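Local coordinates for protein signal transduction histidine kinase, LytS (Clostridium beijerinckii, PDB 5XSJ) that probably senses a signal at the cell membrane and passes it on by ATP-dependent autophosphorylation of a histidine, this chain being its N-terminal four-helix part without the kinase domains, at residues N18-N23 / L128-L133; E24-V29 / L57-I62. All coordinates share one frame; numbering follows the deposited sequence.

Interaction 1: N18-N23 / L128-L133; sequences NMLITN and LMQNFL
Leu128 opens the contact from the 128-133 side, its CB lying 3.9 Å from CG2 of Thr22. One residue on, Met129 pairs most closely with helix 18-23 in the backbone, its CA 5.2 Å from the CA of Met19. The Met129 side chain does not point straight across; a bend at chi3 turns CE back to helix 18-23, where it touches CG2 of Thr22 and CA of Asn23, while its CG packs on CB of Met19 at 3.8 Å.

Phe132, about a turn later, turns one ring face to Asn18 and an edge to Thr22. CB of Asn18 sits almost straight above the ring centre, 3.5 Å from the centroid, a CH-pi contact over the face. From there the Asn18 amide runs outward over the CD1-CE1 rim, its plane inclined 36° to the ring. At the ring edge and in its plane comes Thr22 OG1, 3.1 Å from CE2 of Phe132. That hydroxyl donates to Asn18 O within its own helix, 2.9 Å away, and Thr22 N reaches the same oxygen from the other face of the carbonyl plane, so the polar group beside the aromatic edge is satisfied locally.

Leu133 completes the walk by meeting Met19, whose CG lies between its backbone N and carbonyl carbon (chi1 77°); the chain then bends at chi3 to lay CE near Leu133 CA, with SD 3.6 Å from CD1 of Leu133. Asn23 ND2 bonds to Glu134 of the second subunit, whose Leu133 also packs on Met19.

The two segments run nearly antiparallel at 170°, their axes 9.0 Å apart, pairing the first and last helices of a four-helix bundle. Leu65 of helix 45-67 packs on Asn18 and Thr22, and Ile76 and Leu77 of helix 73-99 pack on Leu128.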
loop_
_atom_site.group_PDB
_atom_site.type_symbol
_atom_site.label_atom_id
_atom_site.label_comp_id
_atom_site.label_asym_id
_atom_site.label_seq_id
_atom_site.Cartn_x
_atom_site.Cartn_y
_atom_site.Cartn_z
ATOM N N ASN B 18 -19.140 -10.793 24.212
ATOM C CA ASN B 18 -19.177 -10.299 22.844
ATOM C C ASN B 18 -17.796 -10.001 22.278
ATOM O O ASN B 18 -17.537 -10.218 21.096
ATOM C CB ASN B 18 -20.039 -9.048 22.760
ATOM C CG ASN B 18 -21.510 -9.365 22.804
ATOM O OD1 ASN B 18 -21.924 -10.464 22.438
ATOM N ND2 ASN B 18 -22.312 -8.405 23.240
ATOM N N MET B 19 -16.887 -9.521 23.109
ATOM C CA MET B 19 -15.589 -9.209 22.555
ATOM C C MET B 19 -14.673 -10.422 22.609
ATOM O O MET B 19 -13.691 -10.486 21.880
ATOM C CB MET B 19 -14.979 -7.989 23.245
ATOM C CG MET B 19 -14.382 -8.192 24.599
ATOM S SD MET B 19 -13.930 -6.393 25.297
ATOM C CE MET B 19 -15.697 -5.855 25.919
ATOM N N LEU B 20 -15.006 -11.401 23.442
ATOM C CA LEU B 20 -14.351 -12.699 23.323
ATOM C C LEU B 20 -14.667 -13.314 21.961
ATOM O O LEU B 20 -13.778 -13.816 21.272
ATOM C CB LEU B 20 -14.788 -13.647 24.438
ATOM C CG LEU B 20 -14.160 -13.400 25.809
ATOM C CD1 LEU B 20 -14.521 -14.543 26.753
ATOM C CD2 LEU B 20 -12.652 -13.262 25.670
ATOM N N ILE B 21 -15.942 -13.263 21.584
ATOM C CA ILE B 21 -16.391 -13.835 20.319
ATOM C C ILE B 21 -15.769 -13.078 19.146
ATOM O O ILE B 21 -15.316 -13.687 18.168
ATOM C CB ILE B 21 -17.938 -13.819 20.197
ATOM C CG1 ILE B 21 -18.557 -14.715 21.283
ATOM C CG2 ILE B 21 -18.371 -14.302 18.802
ATOM C CD1 ILE B 21 -20.086 -14.723 21.326
ATOM N N THR B 22 -15.729 -11.755 19.269
ATOM C CA THR B 22 -15.147 -10.888 18.253
ATOM C C THR B 22 -13.666 -11.206 18.087
ATOM O O THR B 22 -13.160 -11.277 16.970
ATOM C CB THR B 22 -15.348 -9.403 18.623
ATOM O OG1 THR B 22 -16.744 -9.096 18.558
ATOM C CG2 THR B 22 -14.604 -8.492 17.670
ATOM N N ASN B 23 -12.975 -11.437 19.195
ATOM C CA ASN B 23 -11.586 -11.842 19.107
ATOM C C ASN B 23 -11.441 -13.238 18.479
ATOM O O ASN B 23 -10.481 -13.506 17.762
ATOM C CB ASN B 23 -10.934 -11.807 20.485
ATOM C CG ASN B 23 -9.475 -12.209 20.443
ATOM O OD1 ASN B 23 -8.654 -11.530 19.839
ATOM N ND2 ASN B 23 -9.149 -13.319 21.086
ATOM N N LEU B 128 -15.220 -3.550 16.032
ATOM C CA LEU B 128 -16.250 -4.172 16.851
ATOM C C LEU B 128 -15.782 -4.340 18.288
ATOM O O LEU B 128 -16.511 -4.030 19.224
ATOM C CB LEU B 128 -16.647 -5.524 16.277
ATOM C CG LEU B 128 -17.785 -5.475 15.268
ATOM C CD1 LEU B 128 -18.004 -6.866 14.678
ATOM C CD2 LEU B 128 -19.062 -4.949 15.911
ATOM N N MET B 129 -14.556 -4.821 18.455
ATOM C CA MET B 129 -14.032 -5.113 19.785
ATOM C C MET B 129 -13.960 -3.849 20.623
ATOM O O MET B 129 -14.218 -3.873 21.823
ATOM C CB MET B 129 -12.654 -5.763 19.696
ATOM C CG MET B 129 -12.382 -6.825 20.756
ATOM S SD MET B 129 -10.805 -7.656 20.439
ATOM C CE MET B 129 -10.982 -8.075 18.704
ATOM N N GLN B 130 -13.611 -2.742 19.980
ATOM C CA GLN B 130 -13.570 -1.457 20.655
ATOM C C GLN B 130 -14.960 -0.997 21.074
ATOM O O GLN B 130 -15.133 -0.468 22.170
ATOM C CB GLN B 130 -12.927 -0.393 19.770
ATOM C CG GLN B 130 -11.458 -0.627 19.455
ATOM C CD GLN B 130 -10.863 0.547 18.685
ATOM O OE1 GLN B 130 -10.855 1.690 19.170
ATOM N NE2 GLN B 130 -10.381 0.277 17.474
ATOM N N ASN B 131 -15.939 -1.192 20.198
ATOM C CA ASN B 131 -17.318 -0.828 20.500
ATOM C C ASN B 131 -17.901 -1.621 21.663
ATOM O O ASN B 131 -18.567 -1.061 22.529
ATOM C CB ASN B 131 -18.189 -1.015 19.267
ATOM C CG ASN B 131 -17.892 0.005 18.203
ATOM O OD1 ASN B 131 -16.962 0.803 18.337
ATOM N ND2 ASN B 131 -18.678 -0.008 17.135
ATOM N N PHE B 132 -17.659 -2.928 21.672
ATOM C CA PHE B 132 -18.062 -3.761 22.795
ATOM C C PHE B 132 -17.350 -3.333 24.077
ATOM O O PHE B 132 -17.912 -3.402 25.165
ATOM C CB PHE B 132 -17.771 -5.231 22.504
ATOM C CG PHE B 132 -18.699 -5.841 21.501
ATOM C CD1 PHE B 132 -20.063 -5.603 21.566
ATOM C CD2 PHE B 132 -18.207 -6.640 20.488
ATOM C CE1 PHE B 132 -20.924 -6.168 20.639
ATOM C CE2 PHE B 132 -19.057 -7.208 19.561
ATOM C CZ PHE B 132 -20.418 -6.971 19.634
ATOM N N LEU B 133 -16.106 -2.889 23.937
ATOM C CA LEU B 133 -15.317 -2.462 25.081
ATOM C C LEU B 133 -15.918 -1.220 25.733
ATOM O O LEU B 133 -15.688 -0.967 26.907
ATOM C CB LEU B 133 -13.872 -2.196 24.655
ATOM C CG LEU B 133 -12.799 -2.051 25.733
ATOM C CD1 LEU B 133 -12.803 -3.245 26.668
ATOM C CD2 LEU B 133 -11.443 -1.919 25.079
#

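Interaction 2: E24-V29 / L57-I62; sequences EIKQHV and LAKQKI
Lys61 NZ is held by two acceptors of helix 24-29, one turn apart: it donates to NE2 of His28 at 2.8 Å and to OE1 of Glu24 at 3.1 Å, the latter a salt bridge. The bond to the imidazole lies nearly in the ring plane, whereas the carboxylate is met from above its plane, 41° out. Lys61 gets there with a fully extended chain beyond CG, crossing both Glu24 and His28 at about a right angle. Because NE2 accepts, the imidazole proton would be expected on ND1, which is hydrogen-bonded to Glu54 of the same chain. The Glu24 carboxylate probably helps to keep the lysine charged, while Glu54 probably helps to hold the imidazole with NE2 turned to it.

The His28 ring is also packed from one face. CB of Leu57 stands over its centre, 3.6 Å from the centroid in a CH-pi contact, and Leu57 CD1 comes to 3.6 Å from CE1 of His28. At the root of the ring, CB of His28 lies 3.7 Å from CB of Ala58. The small alanine lets the backbones come close, with the CA of Ile25 and the CA of Ala58 4.8 Å apart; Val29 CG2 packs on the same methyl.

Ile25 fills the other end. With CG1 beside its backbone N (chi1 -67°), it carries CD1 over to CG1 of Ile62 at 3.8 Å, the two isoleucines crossing at about a right angle, while Ile25 CG1 runs past CB of Lys61 in the opposite direction.

Ile62 goes on to pack against Leu80 and Leu84 of helix 73-99, and Val29 against Cys121 of helix 104-133. An apolar inner layer with a polar outer strip, between antiparallel neighbours at 155°, is the pattern of an antiparallel four-helix bundle.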
loop_
_atom_site.group_PDB
_atom_site.type_symbol
_atom_site.label_atom_id
_atom_site.label_comp_id
_atom_site.label_asym_id
_atom_site.label_seq_id
_atom_site.Cartn_x
_atom_site.Cartn_y
_atom_site.Cartn_z
ATOM N N GLU B 24 -12.394 -14.129 18.732
ATOM C CA GLU B 24 -12.317 -15.461 18.150
ATOM C C GLU B 24 -12.465 -15.390 16.642
ATOM O O GLU B 24 -11.761 -16.076 15.909
ATOM C CB GLU B 24 -13.389 -16.383 18.748
ATOM C CG GLU B 24 -13.009 -16.920 20.124
ATOM C CD GLU B 24 -14.183 -17.548 20.871
ATOM O OE1 GLU B 24 -15.189 -17.944 20.232
ATOM O OE2 GLU B 24 -14.086 -17.650 22.110
ATOM N N ILE B 25 -13.399 -14.562 16.186
ATOM C CA ILE B 25 -13.621 -14.331 14.759
ATOM C C ILE B 25 -12.354 -13.820 14.063
ATOM O O ILE B 25 -11.970 -14.297 13.000
ATOM C CB ILE B 25 -14.769 -13.314 14.552
ATOM C CG1 ILE B 25 -16.090 -13.922 15.007
ATOM C CG2 ILE B 25 -14.836 -12.849 13.093
ATOM C CD1 ILE B 25 -17.200 -12.912 15.193
ATOM N N LYS B 26 -11.696 -12.857 14.690
ATOM C CA LYS B 26 -10.478 -12.268 14.137
ATOM C C LYS B 26 -9.380 -13.321 14.005
ATOM O O LYS B 26 -8.721 -13.411 12.972
ATOM C CB LYS B 26 -10.023 -11.102 15.019
ATOM C CG LYS B 26 -8.882 -10.271 14.448
ATOM C CD LYS B 26 -8.567 -9.102 15.370
ATOM C CE LYS B 26 -7.493 -8.221 14.742
ATOM N NZ LYS B 26 -6.445 -9.087 14.104
ATOM N N GLN B 27 -9.206 -14.139 15.039
ATOM C CA GLN B 27 -8.262 -15.254 14.981
ATOM C C GLN B 27 -8.631 -16.266 13.886
ATOM O O GLN B 27 -7.753 -16.775 13.177
ATOM C CB GLN B 27 -8.203 -15.987 16.315
ATOM C CG GLN B 27 -7.825 -15.164 17.532
ATOM C CD GLN B 27 -7.698 -16.052 18.787
ATOM O OE1 GLN B 27 -8.536 -16.942 19.046
ATOM N NE2 GLN B 27 -6.636 -15.823 19.556
ATOM N N HIS B 28 -9.919 -16.578 13.753
ATOM C CA HIS B 28 -10.346 -17.524 12.704
ATOM C C HIS B 28 -9.998 -16.996 11.318
ATOM O O HIS B 28 -9.494 -17.726 10.462
ATOM C CB HIS B 28 -11.854 -17.788 12.769
ATOM C CG HIS B 28 -12.297 -18.532 13.986
ATOM N ND1 HIS B 28 -11.669 -19.689 14.414
ATOM C CD2 HIS B 28 -13.307 -18.311 14.855
ATOM C CE1 HIS B 28 -12.265 -20.125 15.509
ATOM N NE2 HIS B 28 -13.254 -19.303 15.805
ATOM N N VAL B 29 -10.308 -15.724 11.087
ATOM C CA VAL B 29 -10.021 -15.113 9.797
ATOM C C VAL B 29 -8.516 -15.127 9.546
ATOM O O VAL B 29 -8.072 -15.561 8.489
ATOM C CB VAL B 29 -10.545 -13.657 9.707
ATOM C CG1 VAL B 29 -10.184 -13.079 8.378
ATOM C CG2 VAL B 29 -12.072 -13.609 9.909
ATOM N N LEU B 57 -15.942 -21.329 10.929
ATOM C CA LEU B 57 -16.115 -20.880 12.296
ATOM C C LEU B 57 -16.285 -19.360 12.364
ATOM O O LEU B 57 -17.092 -18.853 13.149
ATOM C CB LEU B 57 -14.930 -21.332 13.157
ATOM C CG LEU B 57 -14.775 -22.843 13.392
ATOM C CD1 LEU B 57 -13.389 -23.170 13.938
ATOM C CD2 LEU B 57 -15.861 -23.364 14.334
ATOM N N ALA B 58 -15.514 -18.624 11.566
ATOM C CA ALA B 58 -15.670 -17.160 11.529
ATOM C C ALA B 58 -17.076 -16.772 11.049
ATOM O O ALA B 58 -17.735 -15.914 11.626
ATOM C CB ALA B 58 -14.598 -16.533 10.632
ATOM N N LYS B 59 -17.527 -17.425 9.985
ATOM C CA LYS B 59 -18.861 -17.195 9.439
ATOM C C LYS B 59 -19.993 -17.435 10.462
ATOM O O LYS B 59 -20.905 -16.607 10.603
ATOM C CB LYS B 59 -19.058 -18.096 8.215
ATOM C CG LYS B 59 -20.382 -17.917 7.508
ATOM C CD LYS B 59 -20.415 -16.640 6.677
ATOM C CE LYS B 59 -21.803 -16.437 6.066
ATOM N NZ LYS B 59 -21.947 -15.093 5.446
ATOM N N GLN B 60 -19.936 -18.561 11.171
ATOM C CA GLN B 60 -20.973 -18.917 12.147
ATOM C C GLN B 60 -21.019 -17.930 13.296
ATOM O O GLN B 60 -22.093 -17.509 13.720
ATOM C CB GLN B 60 -20.740 -20.332 12.703
ATOM C CG GLN B 60 -21.940 -20.930 13.471
ATOM C CD GLN B 60 -21.979 -20.527 14.946
ATOM O OE1 GLN B 60 -21.042 -19.903 15.459
ATOM N NE2 GLN B 60 -23.061 -20.895 15.637
ATOM N N LYS B 61 -19.848 -17.580 13.816
ATOM C CA LYS B 61 -19.787 -16.676 14.960
ATOM C C LYS B 61 -20.194 -15.252 14.588
ATOM O O LYS B 61 -20.821 -14.562 15.386
ATOM C CB LYS B 61 -18.393 -16.709 15.585
ATOM C CG LYS B 61 -18.105 -18.061 16.212
ATOM C CD LYS B 61 -16.715 -18.180 16.800
ATOM C CE LYS B 61 -16.500 -19.616 17.318
ATOM N NZ LYS B 61 -15.125 -19.856 17.835
ATOM N N ILE B 62 -19.862 -14.811 13.379
ATOM C CA ILE B 62 -20.384 -13.527 12.906
ATOM C C ILE B 62 -21.919 -13.578 12.875
ATOM O O ILE B 62 -22.599 -12.636 13.302
ATOM C CB ILE B 62 -19.843 -13.156 11.509
ATOM C CG1 ILE B 62 -18.342 -12.852 11.583
ATOM C CG2 ILE B 62 -20.594 -11.944 10.952
ATOM C CD1 ILE B 62 -17.697 -12.746 10.228
#

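Overall arrangement
Both contacts use helix 15-42, in consecutive segments: 18-23 faces the C-terminal end of helix 104-133 in interaction 1, and 24-29 faces helix 45-67 in interaction 2. Their centres are 12 Å apart and they touch, Ile21 CG2 lying 4.0 Å from Lys61 CB. Along the chain, interaction 2 joins successive helices and falls within the much longer span bridged by interaction 1, which brings first and last helices together. Helix 15-42 is thus bound to both neighbours in the four-helix bundle. Interaction 1 lies near the end where both chain termini emerge, interaction 2 nearer the middle, and both touch the second subunit.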